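PDB 5WCK: FEZ-1 protein from Fluoribacter gormanii, which probably hydrolyses the ring amide of beta-lactam antibiotics as a monomeric subclass B3 metallo-beta-lactamase with two zinc ions. Local coordinates for residues A14-Y19 / I30-G35. The protein carries 2 engineered substitutions. Numbering follows the deposited sequence.
Sequences AGNLYY and IVTPRG. With SO4 (sulfate ion), chain F.
Leu17 pairs with Ile30 where strand 17-19 begins, in the antiparallel hairpin it forms with strand 28-32, and Asn16, in the turn just before that strand, bonds to Val31; the hairpin lies near one margin of a mixed sheet of the metallo-beta-lactamase fold. Leu17 and Ile30 form a non-hydrogen-bonded pair, their CA atoms 4.7 Å apart. Asn16 grips Val31 twice. Its backbone O accepts a nearly straight bond from Val31 N (3.1 Å, 164° at the hydrogen), with the donor in the plane of the Asn16 carbonyl, and also receives a CA-H...O contact from Ile30 CA. Its side-chain ND2 donates to Val31 O at 2.9 Å, coming from above that carbonyl's plane, while the acceptor stays close to the plane of the Asn16 amide. A chi1 of 62° sets CG between the backbone N and carbonyl carbon, which brings ND2, not the whole amide, to Val31 O; ND2 also hydrogen-bonds to Thr139 OG1, which probably helps to hold the amide's rotation. On the face shared by Leu17 and Ile30, Leu17 CD1 rests 3.8 Å from Ile30 CG1. On the other face, Val31 CG2 packs obliquely against the Tyr18 ring, 3.7 Å from CE1. Type II' and type I turns, Ala14-Leu17 and Thr32-Gly35, lead to the flanking strands 11-14 and 35-39. Leu17 and Asn16 reach Leu160 of strand 154-162 in the second sheet, whereas Tyr18, edge-to-face with Phe59, and Val31 pack on the loop following helix 47-56.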
loop_
_atom_site.group_PDB
_atom_site.type_symbol
_atom_site.label_atom_id
_atom_site.label_comp_id
_atom_site.label_asym_id
_atom_site.label_seq_id
_atom_site.Cartn_x
_atom_site.Cartn_y
_atom_site.Cartn_z
ATOM N N ALA A 14 -3.054 13.326 -8.681
ATOM C CA ALA A 14 -3.286 13.388 -10.136
ATOM C C ALA A 14 -4.683 12.837 -10.392
ATOM O O ALA A 14 -5.134 11.975 -9.662
ATOM C CB ALA A 14 -2.259 12.565 -10.873
ATOM N N GLY A 15 -5.354 13.337 -11.433
ATOM C CA GLY A 15 -6.696 12.838 -11.757
ATOM C C GLY A 15 -7.590 12.840 -10.523
ATOM O O GLY A 15 -7.691 13.848 -9.811
ATOM N N ASN A 16 -8.201 11.682 -10.240
ATOM C CA ASN A 16 -9.099 11.535 -9.093
ATOM C C ASN A 16 -8.451 10.767 -7.934
ATOM O O ASN A 16 -9.188 10.228 -7.087
ATOM C CB ASN A 16 -10.428 10.882 -9.513
ATOM C CG ASN A 16 -10.295 9.475 -10.067
ATOM O OD1 ASN A 16 -9.261 9.121 -10.622
ATOM N ND2 ASN A 16 -11.368 8.689 -9.989
ATOM N N LEU A 17 -7.118 10.809 -7.843
ATOM C CA LEU A 17 -6.368 10.145 -6.783
ATOM C C LEU A 17 -5.791 11.202 -5.841
ATOM O O LEU A 17 -5.083 12.124 -6.293
ATOM C CB LEU A 17 -5.250 9.298 -7.403
ATOM C CG LEU A 17 -4.260 8.670 -6.418
ATOM C CD1 LEU A 17 -4.907 7.605 -5.580
ATOM C CD2 LEU A 17 -3.075 8.088 -7.167
ATOM N N TYR A 18 -6.107 11.046 -4.554
ATOM C CA TYR A 18 -5.741 11.971 -3.492
ATOM C C TYR A 18 -4.922 11.240 -2.429
ATOM O O TYR A 18 -5.105 10.036 -2.172
ATOM C CB TYR A 18 -6.985 12.556 -2.814
ATOM C CG TYR A 18 -7.868 13.349 -3.738
ATOM C CD1 TYR A 18 -8.720 12.729 -4.637
ATOM C CD2 TYR A 18 -7.832 14.738 -3.737
ATOM C CE1 TYR A 18 -9.503 13.465 -5.506
ATOM C CE2 TYR A 18 -8.639 15.484 -4.586
ATOM C CZ TYR A 18 -9.481 14.846 -5.472
ATOM O OH TYR A 18 -10.277 15.554 -6.349
ATOM N N TYR A 19 -4.028 11.996 -1.794
ATOM C CA TYR A 19 -3.292 11.553 -0.632
ATOM C C TYR A 19 -4.066 11.954 0.630
ATOM O O TYR A 19 -4.367 13.154 0.799
ATOM C CB TYR A 19 -1.903 12.207 -0.590
ATOM C CG TYR A 19 -1.023 11.585 0.463
ATOM C CD1 TYR A 19 -0.473 10.332 0.248
ATOM C CD2 TYR A 19 -0.770 12.194 1.682
ATOM C CE1 TYR A 19 0.307 9.711 1.205
ATOM C CE2 TYR A 19 -0.006 11.571 2.661
ATOM C CZ TYR A 19 0.550 10.331 2.415
ATOM O OH TYR A 19 1.286 9.675 3.351
ATOM N N ILE A 30 -9.591 7.489 -3.710
ATOM C CA ILE A 30 -9.959 7.565 -5.125
ATOM C C ILE A 30 -11.433 7.977 -5.128
ATOM O O ILE A 30 -12.271 7.275 -4.574
ATOM C CB ILE A 30 -9.702 6.242 -5.871
ATOM C CG1 ILE A 30 -8.221 5.858 -5.919
ATOM C CG2 ILE A 30 -10.232 6.341 -7.289
ATOM C CD1 ILE A 30 -7.677 5.181 -4.713
ATOM N N VAL A 31 -11.724 9.110 -5.769
ATOM C CA VAL A 31 -13.035 9.756 -5.695
ATOM C C VAL A 31 -13.755 9.533 -7.028
ATOM O O VAL A 31 -13.233 9.902 -8.083
ATOM C CB VAL A 31 -12.901 11.253 -5.379
ATOM C CG1 VAL A 31 -14.250 11.954 -5.453
ATOM C CG2 VAL A 31 -12.263 11.459 -4.018
ATOM N N THR A 32 -14.952 8.947 -6.952
ATOM C CA THR A 32 -15.753 8.628 -8.141
ATOM C C THR A 32 -17.173 9.128 -7.945
ATOM O O THR A 32 -17.631 9.367 -6.831
ATOM C CB THR A 32 -15.777 7.131 -8.478
ATOM O OG1 THR A 32 -16.858 6.495 -7.786
ATOM C CG2 THR A 32 -14.477 6.428 -8.143
ATOM N N PRO A 33 -17.930 9.256 -9.056
ATOM C CA PRO A 33 -19.342 9.628 -8.964
ATOM C C PRO A 33 -20.218 8.655 -8.168
ATOM O O PRO A 33 -21.355 9.030 -7.792
ATOM C CB PRO A 33 -19.779 9.697 -10.428
ATOM C CG PRO A 33 -18.511 9.914 -11.195
ATOM C CD PRO A 33 -17.475 9.108 -10.445
ATOM N N ARG A 34 -19.716 7.438 -7.913
ATOM C CA ARG A 34 -20.473 6.411 -7.214
ATOM C C ARG A 34 -19.865 6.114 -5.840
ATOM O O ARG A 34 -20.199 5.084 -5.223
ATOM C CB ARG A 34 -20.562 5.135 -8.066
ATOM C CG ARG A 34 -21.128 5.361 -9.466
ATOM C CD ARG A 34 -22.536 5.924 -9.447
ATOM N NE ARG A 34 -23.469 4.963 -8.916
ATOM C CZ ARG A 34 -24.744 5.215 -8.630
ATOM N NH1 ARG A 34 -25.217 6.454 -8.693
ATOM N NH2 ARG A 34 -25.540 4.214 -8.312
ATOM N N GLY A 35 -18.998 7.010 -5.360
ATOM C CA GLY A 35 -18.405 6.883 -4.036
ATOM C C GLY A 35 -16.900 6.752 -4.134
ATOM O O GLY A 35 -16.320 6.841 -5.231
HETATM S S SO4 F . -23.008 1.396 -8.723
HETATM O O1 SO4 F . -21.688 1.834 -8.282
HETATM O O2 SO4 F . -23.973 1.575 -7.622
HETATM O O3 SO4 F . -23.369 2.245 -9.894
HETATM O O4 SO4 F . -23.086 0.025 -9.194
#